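Local coordinates for glutathione S-transferase (Vibrio parahaemolyticus, PDB 7MIQ), which probably catalyses the conjugation of reduced glutathione to electrophilic substrates, at residues R99-Q104 against D164-I169; Y107-A112 against S136-F141; P143-R148 against I169-A174. One frame throughout, in Å; residues are numbered along the deposited sequence. Where two conformers were deposited one is given.

Interaction 1: residues R99-Q104 against D164-I169; sequences RVVEFQ and DITGYI
Val101 and Glu102 meet Thr166 and Gly167 in a small, buried, apolar helix-helix contact. It lies in the helical C-terminal domain of the glutathione S-transferase fold, close to the centre of the chain. The segments belong to helices 88-114 and 162-177. The axes of segments 99-104 and 164-169 run nearly parallel, 22° apart, and approach to 9.7 Å. The backbones come nearest where Val101 CA lies 6.5 Å from Gly167 CA. Gly167 has no side chain, and Val101 CG1 rests directly on Gly167 CA at 4.0 Å. This branch stands anti to the backbone N of Val101 (chi1 169°), which carries it across the gap. Val101 CG1 also lies 4.0 Å from Thr166 CG2, and the two side chains pass alongside one another, pointing opposite ways. The Glu102 chain lies across the Thr166 side chain, roughly perpendicular to it, with Glu102 CG 3.9 Å from Thr166 CG2. Glu102 has two conformers, so this touch describes one of them. Thr166 is divided in its roles. Its methyl serves the apolar contact, while OG1 hydrogen-bonds His98 and Arg14. In the described conformer, Glu102 OE2 forms salt bridges with Arg14 and with Arg99 of the second subunit. Helix 10-22, which brings Arg14 from the thioredoxin-like domain, and the second subunit thus meet at the Glu102 carboxylate beside the contact, and Leu106 of helix 88-114 also packs on Thr166.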
ATOM      1  N   ARG A  99       0.358  -3.060   5.113  1.00 16.80           N
ATOM      2  CA  ARG A  99      -0.824  -2.719   4.330  1.00 17.16           C
ATOM      3  C   ARG A  99      -2.073  -2.653   5.201  1.00 20.25           C
ATOM      4  O   ARG A  99      -2.939  -1.796   4.986  1.00 18.60           O
ATOM      5  CB  ARG A  99      -0.992  -3.730   3.196  1.00 17.92           C
ATOM      6  CG  ARG A  99       0.080  -3.564   2.133  1.00 16.54           C
ATOM      7  CD  ARG A  99       0.066  -4.638   1.062  1.00 20.53           C
ATOM      8  NE  ARG A  99       0.918  -4.211  -0.043  1.00 26.37           N
ATOM      9  CZ  ARG A  99       0.493  -3.489  -1.072  1.00 24.11           C
ATOM     10  NH1 ARG A  99      -0.786  -3.189  -1.224  1.00 22.34           N
ATOM     11  NH2 ARG A  99       1.375  -3.048  -1.965  1.00 24.79           N
ATOM     12  N   VAL A 100      -2.183  -3.543   6.188  1.00 15.41           N
ATOM     13  CA  VAL A 100      -3.319  -3.497   7.109  1.00 14.78           C
ATOM     14  C   VAL A 100      -3.317  -2.187   7.888  1.00 17.60           C
ATOM     15  O   VAL A 100      -4.335  -1.487   7.964  1.00 19.25           O
ATOM     16  CB  VAL A 100      -3.296  -4.717   8.048  1.00 17.78           C
ATOM     17  CG1 VAL A 100      -4.287  -4.532   9.179  1.00 16.05           C
ATOM     18  CG2 VAL A 100      -3.609  -5.990   7.271  1.00 16.72           C
ATOM     19  N   VAL A 101      -2.166  -1.823   8.465  1.00 14.59           N
ATOM     20  CA  VAL A 101      -2.085  -0.578   9.231  1.00 15.32           C
ATOM     21  C   VAL A 101      -2.332   0.632   8.329  1.00 18.66           C
ATOM     22  O   VAL A 101      -3.003   1.593   8.726  1.00 20.63           O
ATOM     23  CB  VAL A 101      -0.727  -0.479   9.958  1.00 19.12           C
ATOM     24  CG1 VAL A 101      -0.523   0.915  10.535  1.00 18.31           C
ATOM     25  CG2 VAL A 101      -0.629  -1.529  11.068  1.00 16.53           C
ATOM     26  N   GLU A 102      -1.794   0.612   7.108  0.67 19.36           N
ATOM     27  CA  GLU A 102      -1.937   1.771   6.190  0.67 21.74           C
ATOM     28  C   GLU A 102      -3.398   1.922   5.740  0.67 25.19           C
ATOM     29  O   GLU A 102      -3.956   2.979   5.990  0.67 26.90           O
ATOM     30  CB  GLU A 102      -0.992   1.668   5.000  0.67 22.63           C
ATOM     31  CG  GLU A 102       0.424   2.071   5.323  0.67 24.76           C
ATOM     32  CD  GLU A 102       1.365   1.865   4.154  0.67 25.29           C
ATOM     33  OE1 GLU A 102       1.368   0.758   3.582  0.67 20.57           O
ATOM     34  OE2 GLU A 102       2.079   2.807   3.823  0.67 22.38           O
ATOM     35  N   PHE A 103      -4.013   0.895   5.146  1.00 21.72           N
ATOM     36  CA  PHE A 103      -5.407   1.017   4.705  1.00 33.31           C
ATOM     37  C   PHE A 103      -6.359   1.215   5.878  1.00 32.02           C
ATOM     38  O   PHE A 103      -7.090   2.209   5.943  1.00 33.87           O
ATOM     39  CB  PHE A 103      -5.850  -0.209   3.908  1.00 30.03           C
ATOM     40  CG  PHE A 103      -7.141  -0.008   3.165  1.00 69.77           C
ATOM     41  CD1 PHE A 103      -7.175   0.754   2.007  1.00 56.44           C
ATOM     42  CD2 PHE A 103      -8.320  -0.573   3.625  1.00 59.52           C
ATOM     43  CE1 PHE A 103      -8.358   0.946   1.320  1.00 61.74           C
ATOM     44  CE2 PHE A 103      -9.508  -0.385   2.942  1.00 61.71           C
ATOM     45  CZ  PHE A 103      -9.528   0.376   1.789  1.00 65.81           C
ATOM     46  N   GLN A 104      -6.394   0.251   6.799  1.00 25.11           N
ATOM     47  CA  GLN A 104      -7.413   0.262   7.841  1.00 25.63           C
ATOM     48  C   GLN A 104      -7.137   1.290   8.928  1.00 25.27           C
ATOM     49  O   GLN A 104      -8.051   1.630   9.685  1.00 26.59           O
ATOM     50  CB  GLN A 104      -7.548  -1.136   8.454  1.00 26.10           C
ATOM     51  CG  GLN A 104      -7.847  -2.218   7.418  1.00 31.20           C
ATOM     52  CD  GLN A 104      -7.905  -3.615   8.010  1.00 36.35           C
ATOM     53  OE1 GLN A 104      -8.352  -3.802   9.141  1.00 37.85           O
ATOM     54  NE2 GLN A 104      -7.450  -4.606   7.243  1.00 26.84           N
ATOM     55  N   ASP A 164       6.207  -0.405  12.492  1.00 12.54           N
ATOM     56  CA  ASP A 164       6.078   0.294  13.765  1.00 16.06           C
ATOM     57  C   ASP A 164       6.274   1.796  13.604  1.00 14.85           C
ATOM     58  O   ASP A 164       5.702   2.579  14.374  1.00 16.95           O
ATOM     59  CB  ASP A 164       7.069  -0.291  14.768  1.00 13.80           C
ATOM     60  CG  ASP A 164       6.821  -1.768  15.021  1.00 15.94           C
ATOM     61  OD1 ASP A 164       5.847  -2.095  15.731  1.00 15.17           O
ATOM     62  OD2 ASP A 164       7.578  -2.602  14.482  1.00 17.01           O
ATOM     63  N   ILE A 165       7.067   2.223  12.619  1.00 12.66           N
ATOM     64  CA  ILE A 165       7.134   3.648  12.301  1.00 13.47           C
ATOM     65  C   ILE A 165       5.776   4.131  11.813  1.00 14.45           C
ATOM     66  O   ILE A 165       5.251   5.155  12.268  1.00 13.36           O
ATOM     67  CB  ILE A 165       8.230   3.919  11.254  1.00 14.70           C
ATOM     68  CG1 ILE A 165       9.589   3.428  11.754  1.00 12.35           C
ATOM     69  CG2 ILE A 165       8.284   5.405  10.908  1.00 14.32           C
ATOM     70  CD1 ILE A 165      10.699   3.584  10.736  1.00 11.86           C
ATOM     71  N   THR A 166       5.181   3.379  10.885  1.00 15.05           N
ATOM     72  CA  THR A 166       3.878   3.741  10.337  1.00 15.07           C
ATOM     73  C   THR A 166       2.789   3.674  11.401  1.00 13.07           C
ATOM     74  O   THR A 166       1.904   4.536  11.445  1.00 11.91           O
ATOM     75  CB  THR A 166       3.556   2.821   9.159  1.00 12.81           C
ATOM     76  OG1 THR A 166       4.537   3.019   8.132  1.00 14.75           O
ATOM     77  CG2 THR A 166       2.169   3.109   8.601  1.00 15.11           C
ATOM     78  N   GLY A 167       2.836   2.664  12.272  1.00 12.71           N
ATOM     79  CA  GLY A 167       1.859   2.592  13.348  1.00 12.90           C
ATOM     80  C   GLY A 167       1.960   3.766  14.303  1.00 13.72           C
ATOM     81  O   GLY A 167       0.945   4.293  14.769  1.00 14.31           O
ATOM     82  N   TYR A 168       3.190   4.189  14.609  1.00 12.89           N
ATOM     83  CA  TYR A 168       3.404   5.345  15.475  1.00 13.42           C
ATOM     84  C   TYR A 168       2.767   6.599  14.889  1.00 14.45           C
ATOM     85  O   TYR A 168       2.074   7.341  15.597  1.00 14.26           O
ATOM     86  CB  TYR A 168       4.909   5.526  15.699  1.00 12.87           C
ATOM     87  CG  TYR A 168       5.368   6.836  16.311  1.00 13.34           C
ATOM     88  CD1 TYR A 168       5.457   6.994  17.690  1.00 16.37           C
ATOM     89  CD2 TYR A 168       5.766   7.896  15.504  1.00 15.56           C
ATOM     90  CE1 TYR A 168       5.905   8.191  18.248  1.00 16.77           C
ATOM     91  CE2 TYR A 168       6.211   9.086  16.047  1.00 19.02           C
ATOM     92  CZ  TYR A 168       6.280   9.230  17.417  1.00 21.63           C
ATOM     93  OH  TYR A 168       6.731  10.419  17.941  1.00 19.44           O
ATOM     94  N   ILE A 169       2.963   6.837  13.588  1.00 13.37           N
ATOM     95  CA  ILE A 169       2.332   7.982  12.936  1.00 15.30           C
ATOM     96  C   ILE A 169       0.813   7.851  12.978  1.00 17.48           C
ATOM     97  O   ILE A 169       0.099   8.833  13.222  1.00 14.96           O
ATOM     98  CB  ILE A 169       2.850   8.132  11.491  1.00 15.47           C
ATOM     99  CG1 ILE A 169       4.349   8.449  11.483  1.00 12.69           C
ATOM    100  CG2 ILE A 169       2.068   9.211  10.741  1.00 15.54           C
ATOM    101  CD1 ILE A 169       4.700   9.758  12.159  1.00 14.86           C
TER

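Interaction 2: residues Y107-A112 against S136-F141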
ATOM      1  N   TYR A 107      -4.574   5.576   6.509  1.00 20.61           N
ATOM      2  CA  TYR A 107      -5.350   6.235   5.463  1.00 25.06           C
ATOM      3  C   TYR A 107      -6.689   6.732   5.997  1.00 22.83           C
ATOM      4  O   TYR A 107      -7.118   7.848   5.679  1.00 25.44           O
ATOM      5  CB  TYR A 107      -5.566   5.278   4.289  1.00 35.83           C
ATOM      6  CG  TYR A 107      -4.326   4.898   3.505  1.00 57.43           C
ATOM      7  CD1 TYR A 107      -3.157   5.647   3.590  1.00 55.07           C
ATOM      8  CD2 TYR A 107      -4.333   3.788   2.666  1.00 61.61           C
ATOM      9  CE1 TYR A 107      -2.027   5.294   2.863  1.00 51.79           C
ATOM     10  CE2 TYR A 107      -3.213   3.428   1.939  1.00 49.25           C
ATOM     11  CZ  TYR A 107      -2.063   4.183   2.040  1.00 67.11           C
ATOM     12  OH  TYR A 107      -0.951   3.821   1.312  1.00 61.62           O
ATOM     13  N   ALA A 108      -7.366   5.916   6.809  1.00 21.56           N
ATOM     14  CA  ALA A 108      -8.625   6.345   7.406  1.00 23.45           C
ATOM     15  C   ALA A 108      -8.425   7.516   8.361  1.00 30.76           C
ATOM     16  O   ALA A 108      -9.296   8.388   8.461  1.00 27.95           O
ATOM     17  CB  ALA A 108      -9.290   5.174   8.128  1.00 29.43           C
ATOM     18  N   ALA A 109      -7.290   7.556   9.066  1.00 23.03           N
ATOM     19  CA  ALA A 109      -7.022   8.673   9.967  1.00 23.96           C
ATOM     20  C   ALA A 109      -6.766   9.957   9.190  1.00 32.26           C
ATOM     21  O   ALA A 109      -7.232  11.031   9.588  1.00 29.32           O
ATOM     22  CB  ALA A 109      -5.835   8.347  10.873  1.00 23.64           C
ATOM     23  N   PHE A 110      -6.017   9.864   8.087  1.00 26.86           N
ATOM     24  CA  PHE A 110      -5.832  11.007   7.198  1.00 31.15           C
ATOM     25  C   PHE A 110      -7.174  11.569   6.746  1.00 36.58           C
ATOM     26  O   PHE A 110      -7.423  12.776   6.844  1.00 38.32           O
ATOM     27  CB  PHE A 110      -5.000  10.597   5.980  1.00 36.98           C
ATOM     28  CG  PHE A 110      -3.526  10.868   6.111  1.00 43.87           C
ATOM     29  CD1 PHE A 110      -3.030  12.157   6.006  1.00 54.23           C
ATOM     30  CD2 PHE A 110      -2.629   9.827   6.302  1.00 44.16           C
ATOM     31  CE1 PHE A 110      -1.673  12.409   6.105  1.00 62.93           C
ATOM     32  CE2 PHE A 110      -1.270  10.072   6.408  1.00 48.19           C
ATOM     33  CZ  PHE A 110      -0.791  11.365   6.309  1.00 51.00           C
ATOM     34  N   GLN A 111      -8.054  10.698   6.243  1.00 30.03           N
ATOM     35  CA  GLN A 111      -9.328  11.153   5.694  1.00 38.01           C
ATOM     36  C   GLN A 111     -10.201  11.796   6.764  1.00 39.23           C
ATOM     37  O   GLN A 111     -10.863  12.807   6.506  1.00 36.29           O
ATOM     38  CB  GLN A 111     -10.061   9.983   5.037  1.00 33.90           C
ATOM     39  CG  GLN A 111      -9.402   9.476   3.766  1.00 39.46           C
ATOM     40  CD  GLN A 111      -9.350  10.532   2.678  1.00 55.11           C
ATOM     41  OE1 GLN A 111     -10.257  11.356   2.553  1.00 51.99           O
ATOM     42  NE2 GLN A 111      -8.281  10.517   1.890  1.00 70.37           N
ATOM     43  N   ALA A 112     -10.224  11.222   7.968  1.00 33.68           N
ATOM     44  CA  ALA A 112     -11.003  11.821   9.046  1.00 29.49           C
ATOM     45  C   ALA A 112     -10.412  13.159   9.468  1.00 36.70           C
ATOM     46  O   ALA A 112     -11.151  14.095   9.801  1.00 35.81           O
ATOM     47  CB  ALA A 112     -11.078  10.866  10.235  1.00 24.32           C
ATOM     48  N   SER A 136     -14.877   6.471  12.259  1.00 27.59           N
ATOM     49  CA  SER A 136     -15.423   5.215  12.761  1.00 26.56           C
ATOM     50  C   SER A 136     -14.582   4.024  12.326  1.00 23.15           C
ATOM     51  O   SER A 136     -14.474   3.037  13.061  1.00 26.49           O
ATOM     52  CB  SER A 136     -16.869   5.043  12.289  1.00 29.09           C
ATOM     53  OG  SER A 136     -17.669   6.135  12.707  1.00 41.20           O
ATOM     54  N   ARG A 137     -13.974   4.096  11.140  1.00 27.97           N
ATOM     55  CA  ARG A 137     -13.102   3.012  10.702  1.00 25.87           C
ATOM     56  C   ARG A 137     -11.830   2.957  11.541  1.00 21.55           C
ATOM     57  O   ARG A 137     -11.329   1.868  11.845  1.00 23.04           O
ATOM     58  CB  ARG A 137     -12.780   3.167   9.215  1.00 28.54           C
ATOM     59  CG  ARG A 137     -13.977   2.869   8.313  1.00 40.20           C
ATOM     60  CD  ARG A 137     -13.628   2.938   6.832  1.00 60.20           C
ATOM     61  NE  ARG A 137     -12.412   2.198   6.515  1.00 81.22           N
ATOM     62  CZ  ARG A 137     -11.342   2.729   5.939  1.00 80.16           C
ATOM     63  NH1 ARG A 137     -11.319   3.997   5.558  1.00 62.88           N
ATOM     64  NH2 ARG A 137     -10.271   1.967   5.731  1.00 55.46           N
ATOM     65  N   VAL A 138     -11.301   4.118  11.934  1.00 25.75           N
ATOM     66  CA  VAL A 138     -10.164   4.146  12.854  1.00 24.74           C
ATOM     67  C   VAL A 138     -10.530   3.457  14.164  1.00 26.80           C
ATOM     68  O   VAL A 138      -9.787   2.611  14.673  1.00 21.14           O
ATOM     69  CB  VAL A 138      -9.697   5.592  13.094  1.00 22.33           C
ATOM     70  CG1 VAL A 138      -8.640   5.630  14.192  1.00 18.51           C
ATOM     71  CG2 VAL A 138      -9.157   6.201  11.812  1.00 20.84           C
ATOM     72  N   LEU A 139     -11.694   3.804  14.722  1.00 24.41           N
ATOM     73  CA  LEU A 139     -12.110   3.222  15.994  1.00 26.22           C
ATOM     74  C   LEU A 139     -12.319   1.718  15.889  1.00 24.47           C
ATOM     75  O   LEU A 139     -12.059   0.989  16.853  1.00 28.97           O
ATOM     76  CB  LEU A 139     -13.389   3.903  16.489  1.00 28.54           C
ATOM     77  CG  LEU A 139     -13.295   5.399  16.804  1.00 23.22           C
ATOM     78  CD1 LEU A 139     -14.676   5.988  17.054  1.00 28.92           C
ATOM     79  CD2 LEU A 139     -12.396   5.631  18.004  1.00 26.17           C
ATOM     80  N   GLU A 140     -12.782   1.233  14.735  1.00 21.85           N
ATOM     81  CA  GLU A 140     -13.003  -0.202  14.579  1.00 24.58           C
ATOM     82  C   GLU A 140     -11.694  -0.966  14.418  1.00 25.33           C
ATOM     83  O   GLU A 140     -11.624  -2.149  14.772  1.00 27.33           O
ATOM     84  CB  GLU A 140     -13.920  -0.462  13.385  1.00 32.91           C
ATOM     85  CG  GLU A 140     -15.354  -0.005  13.603  1.00 45.62           C
ATOM     86  CD  GLU A 140     -16.192  -0.087  12.343  1.00 60.99           C
ATOM     87  OE1 GLU A 140     -15.626  -0.385  11.269  1.00 54.22           O
ATOM     88  OE2 GLU A 140     -17.416   0.147  12.424  1.00 70.24           O
ATOM     89  N   PHE A 141     -10.651  -0.322  13.894  1.00 25.87           N
ATOM     90  CA  PHE A 141      -9.381  -1.018  13.724  1.00 20.57           C
ATOM     91  C   PHE A 141      -8.579  -1.084  15.019  1.00 20.38           C
ATOM     92  O   PHE A 141      -7.785  -2.013  15.198  1.00 23.58           O
ATOM     93  CB  PHE A 141      -8.554  -0.350  12.622  1.00 21.08           C
ATOM     94  CG  PHE A 141      -7.170  -0.925  12.472  1.00 20.05           C
ATOM     95  CD1 PHE A 141      -6.992  -2.261  12.149  1.00 21.69           C
ATOM     96  CD2 PHE A 141      -6.052  -0.128  12.648  1.00 23.08           C
ATOM     97  CE1 PHE A 141      -5.722  -2.796  12.011  1.00 18.97           C
ATOM     98  CE2 PHE A 141      -4.776  -0.655  12.508  1.00 21.59           C
ATOM     99  CZ  PHE A 141      -4.611  -1.991  12.193  1.00 19.63           C
TER
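Ala108 packs against Arg137 and Val138 where two helices of the all-helical C-terminal domain of the glutathione S-transferase fold pass each other. Segment 107-112 lies on helix 88-114 and segment 136-141 on helix 127-151. The two segments run roughly antiparallel, at 148°, and their axes come within 8.7 Å. Small residues on one side permit this spacing. The nearest backbone pair is Ala108 and Val138, with CA atoms 6.1 Å apart.

Ala108 points its methyl at the other helix and meets two different groups. One is the guanidinium of Arg137. The methyl lies over one face of this flat group, with Ala108 CB 3.5 Å from Arg137 NH1. A bend at chi3 (48°) turns the guanidinium back over the methyl of Ala108. The aliphatic start of the arginine also comes close, with Arg137 CB 4.2 Å from Ala108 CB. The far end of the group is not idle, since NH2 makes a weak hydrogen bond to Phe103 O, about one turn earlier on helix 88-114. The arginine thus both covers the alanine and reaches a backbone carbonyl.

The second group is Val138, whose CG2 lies 3.8 Å from Ala108 CB. Phe170 of helix 162-177 touches both Val138 and Ala109, so a third helix closes this side. Val138 uses only CG2 across the contact, and this methyl also sits on the backbone of the facing helix, with Val138 CG2 3.6 Å from Ala109 N.

Interaction 3: residues P143-R148 against I169-A174; sequences PTLDTR and IFIGFA. Unlike the reference sequence in segment 143-148: Thr147 (reference Gln).
The backbones of segments 143-148 and 169-174 stay well apart. Their nearest CA atoms, those of Leu145 and Ile171, are 10.3 Å from each other. Segment 143-148 lies on helix 127-151, which is kinked at Pro143, where the N makes no bond to the preceding turn. Segment 169-174 lies on helix 162-177. The side chains bridge the gap, and Leu145 reaches out from its helix. Its CG stands anti to the backbone N (chi1 -176°), which directs the branch at the other helix. One methyl, CD2, makes both contacts. It lies at the edge of the Phe170 ring, near the ring plane, with Leu145 CD2 4.0 Å from Phe170 CE2. The same methyl meets Ile171 tip to tip, with Leu145 CD2 4.1 Å from Ile171 CD1. Around this point Leu142 touches both Phe170 and Ile171, while Ile155 packs on Leu145. Ile189, Trp192 and Phe193 of helix 187-196 lie against Ile171. All three touching residues are buried and purely hydrocarbon at the points of contact. The joint between these two helices of the C-terminal domain therefore rests on dispersion and the exclusion of water, with no polar pairing between the segments.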
ATOM      1  N   PRO A 143      -9.190  -2.007  18.199  1.00 26.58           N
ATOM      2  CA  PRO A 143      -9.167  -3.290  18.924  1.00 22.99           C
ATOM      3  C   PRO A 143      -8.319  -4.345  18.239  1.00 20.58           C
ATOM      4  O   PRO A 143      -7.622  -5.112  18.915  1.00 23.18           O
ATOM      5  CB  PRO A 143     -10.648  -3.697  18.968  1.00 24.19           C
ATOM      6  CG  PRO A 143     -11.395  -2.429  18.837  1.00 25.37           C
ATOM      7  CD  PRO A 143     -10.571  -1.554  17.943  1.00 25.29           C
ATOM      8  N   THR A 144      -8.361  -4.404  16.904  1.00 23.15           N
ATOM      9  CA  THR A 144      -7.534  -5.362  16.176  1.00 24.47           C
ATOM     10  C   THR A 144      -6.053  -5.113  16.427  1.00 20.36           C
ATOM     11  O   THR A 144      -5.277  -6.060  16.611  1.00 23.61           O
ATOM     12  CB  THR A 144      -7.842  -5.288  14.679  1.00 25.58           C
ATOM     13  OG1 THR A 144      -9.235  -5.538  14.464  1.00 29.14           O
ATOM     14  CG2 THR A 144      -7.021  -6.310  13.910  1.00 25.86           C
ATOM     15  N   LEU A 145      -5.642  -3.844  16.439  1.00 18.61           N
ATOM     16  CA  LEU A 145      -4.245  -3.524  16.715  1.00 21.45           C
ATOM     17  C   LEU A 145      -3.879  -3.841  18.160  1.00 17.80           C
ATOM     18  O   LEU A 145      -2.787  -4.351  18.432  1.00 17.70           O
ATOM     19  CB  LEU A 145      -3.975  -2.053  16.405  1.00 16.39           C
ATOM     20  CG  LEU A 145      -2.527  -1.589  16.558  1.00 17.16           C
ATOM     21  CD1 LEU A 145      -1.601  -2.424  15.685  1.00 20.82           C
ATOM     22  CD2 LEU A 145      -2.412  -0.102  16.210  1.00 15.12           C
ATOM     23  N   ASP A 146      -4.771  -3.531  19.101  1.00 18.55           N
ATOM     24  CA  ASP A 146      -4.486  -3.817  20.503  1.00 20.25           C
ATOM     25  C   ASP A 146      -4.348  -5.316  20.746  1.00 19.11           C
ATOM     26  O   ASP A 146      -3.462  -5.754  21.488  1.00 20.73           O
ATOM     27  CB  ASP A 146      -5.578  -3.229  21.392  1.00 21.34           C
ATOM     28  CG  ASP A 146      -5.260  -3.364  22.866  1.00 28.45           C
ATOM     29  OD1 ASP A 146      -4.481  -2.537  23.387  1.00 23.85           O
ATOM     30  OD2 ASP A 146      -5.777  -4.305  23.499  1.00 28.65           O
ATOM     31  N   THR A 147      -5.218  -6.122  20.131  1.00 23.13           N
ATOM     32  CA  THR A 147      -5.118  -7.568  20.305  1.00 18.72           C
ATOM     33  C   THR A 147      -3.815  -8.096  19.721  1.00 19.75           C
ATOM     34  O   THR A 147      -3.162  -8.961  20.320  1.00 19.18           O
ATOM     35  CB  THR A 147      -6.323  -8.264  19.671  1.00 26.92           C
ATOM     36  OG1 THR A 147      -7.516  -7.866  20.359  1.00 29.54           O
ATOM     37  CG2 THR A 147      -6.180  -9.777  19.764  1.00 30.95           C
ATOM     38  N   ARG A 148      -3.405  -7.570  18.564  1.00 20.29           N
ATOM     39  CA  ARG A 148      -2.118  -7.944  17.990  1.00 23.20           C
ATOM     40  C   ARG A 148      -0.978  -7.629  18.951  1.00 23.55           C
ATOM     41  O   ARG A 148      -0.094  -8.463  19.178  1.00 21.88           O
ATOM     42  CB  ARG A 148      -1.916  -7.229  16.651  1.00 21.44           C
ATOM     43  CG  ARG A 148      -0.538  -7.426  16.041  1.00 21.52           C
ATOM     44  CD  ARG A 148      -0.218  -8.900  15.835  1.00 17.66           C
ATOM     45  NE  ARG A 148       1.032  -9.080  15.106  1.00 18.23           N
ATOM     46  CZ  ARG A 148       1.606 -10.252  14.877  1.00 21.30           C
ATOM     47  NH1 ARG A 148       1.078 -11.381  15.321  1.00 21.67           N
ATOM     48  NH2 ARG A 148       2.742 -10.294  14.186  1.00 23.35           N
ATOM     49  N   ILE A 169       2.963   6.837  13.588  1.00 13.37           N
ATOM     50  CA  ILE A 169       2.332   7.982  12.936  1.00 15.30           C
ATOM     51  C   ILE A 169       0.813   7.851  12.978  1.00 17.48           C
ATOM     52  O   ILE A 169       0.099   8.833  13.222  1.00 14.96           O
ATOM     53  CB  ILE A 169       2.850   8.132  11.491  1.00 15.47           C
ATOM     54  CG1 ILE A 169       4.349   8.449  11.483  1.00 12.69           C
ATOM     55  CG2 ILE A 169       2.068   9.211  10.741  1.00 15.54           C
ATOM     56  CD1 ILE A 169       4.700   9.758  12.159  1.00 14.86           C
ATOM     57  N   PHE A 170       0.298   6.639  12.748  1.00 19.52           N
ATOM     58  CA  PHE A 170      -1.148   6.414  12.789  1.00 14.84           C
ATOM     59  C   PHE A 170      -1.717   6.726  14.168  1.00 16.54           C
ATOM     60  O   PHE A 170      -2.709   7.454  14.293  1.00 16.73           O
ATOM     61  CB  PHE A 170      -1.464   4.970  12.375  1.00 16.26           C
ATOM     62  CG  PHE A 170      -2.809   4.470  12.850  1.00 16.55           C
ATOM     63  CD1 PHE A 170      -3.980   5.131  12.514  1.00 17.63           C
ATOM     64  CD2 PHE A 170      -2.897   3.322  13.626  1.00 20.32           C
ATOM     65  CE1 PHE A 170      -5.214   4.664  12.955  1.00 17.71           C
ATOM     66  CE2 PHE A 170      -4.122   2.850  14.069  1.00 17.47           C
ATOM     67  CZ  PHE A 170      -5.283   3.522  13.731  1.00 17.32           C
ATOM     68  N   ILE A 171      -1.102   6.183  15.221  1.00 16.60           N
ATOM     69  CA  ILE A 171      -1.604   6.442  16.568  1.00 16.48           C
ATOM     70  C   ILE A 171      -1.430   7.915  16.932  1.00 15.85           C
ATOM     71  O   ILE A 171      -2.280   8.493  17.623  1.00 17.91           O
ATOM     72  CB  ILE A 171      -0.922   5.502  17.584  1.00 16.16           C
ATOM     73  CG1 ILE A 171      -1.364   4.050  17.357  1.00 14.52           C
ATOM     74  CG2 ILE A 171      -1.215   5.931  19.021  1.00 15.53           C
ATOM     75  CD1 ILE A 171      -2.879   3.845  17.358  1.00 16.28           C
ATOM     76  N   GLY A 172      -0.353   8.552  16.461  1.00 17.96           N
ATOM     77  CA  GLY A 172      -0.228   9.993  16.628  1.00 17.06           C
ATOM     78  C   GLY A 172      -1.388  10.751  16.011  1.00 23.89           C
ATOM     79  O   GLY A 172      -1.918  11.693  16.610  1.00 22.74           O
ATOM     80  N   PHE A 173      -1.798  10.351  14.804  1.00 22.53           N
ATOM     81  CA  PHE A 173      -2.994  10.917  14.187  1.00 17.98           C
ATOM     82  C   PHE A 173      -4.202  10.761  15.101  1.00 21.67           C
ATOM     83  O   PHE A 173      -4.922  11.730  15.373  1.00 17.57           O
ATOM     84  CB  PHE A 173      -3.268  10.234  12.844  1.00 20.46           C
ATOM     85  CG  PHE A 173      -2.892  11.052  11.642  1.00 23.21           C
ATOM     86  CD1 PHE A 173      -3.613  12.182  11.303  1.00 30.99           C
ATOM     87  CD2 PHE A 173      -1.840  10.663  10.827  1.00 30.12           C
ATOM     88  CE1 PHE A 173      -3.276  12.928  10.190  1.00 30.32           C
ATOM     89  CE2 PHE A 173      -1.497  11.407   9.711  1.00 34.93           C
ATOM     90  CZ  PHE A 173      -2.218  12.541   9.395  1.00 31.01           C
ATOM     91  N   ALA A 174      -4.438   9.539  15.584  1.00 14.93           N
ATOM     92  CA  ALA A 174      -5.650   9.252  16.346  1.00 17.71           C
ATOM     93  C   ALA A 174      -5.711  10.066  17.634  1.00 17.76           C
ATOM     94  O   ALA A 174      -6.758  10.632  17.969  1.00 20.45           O
ATOM     95  CB  ALA A 174      -5.722   7.756  16.657  1.00 16.50           C
TER

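Overall arrangement
The three contacts join three helices of the C-terminal domain pair by pair. Interaction 1 links helices 88-114 and 162-177, interaction 2 links 88-114 and 127-151, and interaction 3 links 127-151 and 162-177. These helices follow one another in the chain. Interaction 2 falls within the span between the two segments of interaction 1. Interaction 3 follows interaction 2 in the chain, and the segments of interactions 1 and 3 alternate. The centres of the contacts lie about 8 to 11 Å apart. Interactions 1 and 3 share Ile169, while Phe110 and Phe173 pack together between 2 and 3. Each helix thus packs on the other two, so the contacts brace one another.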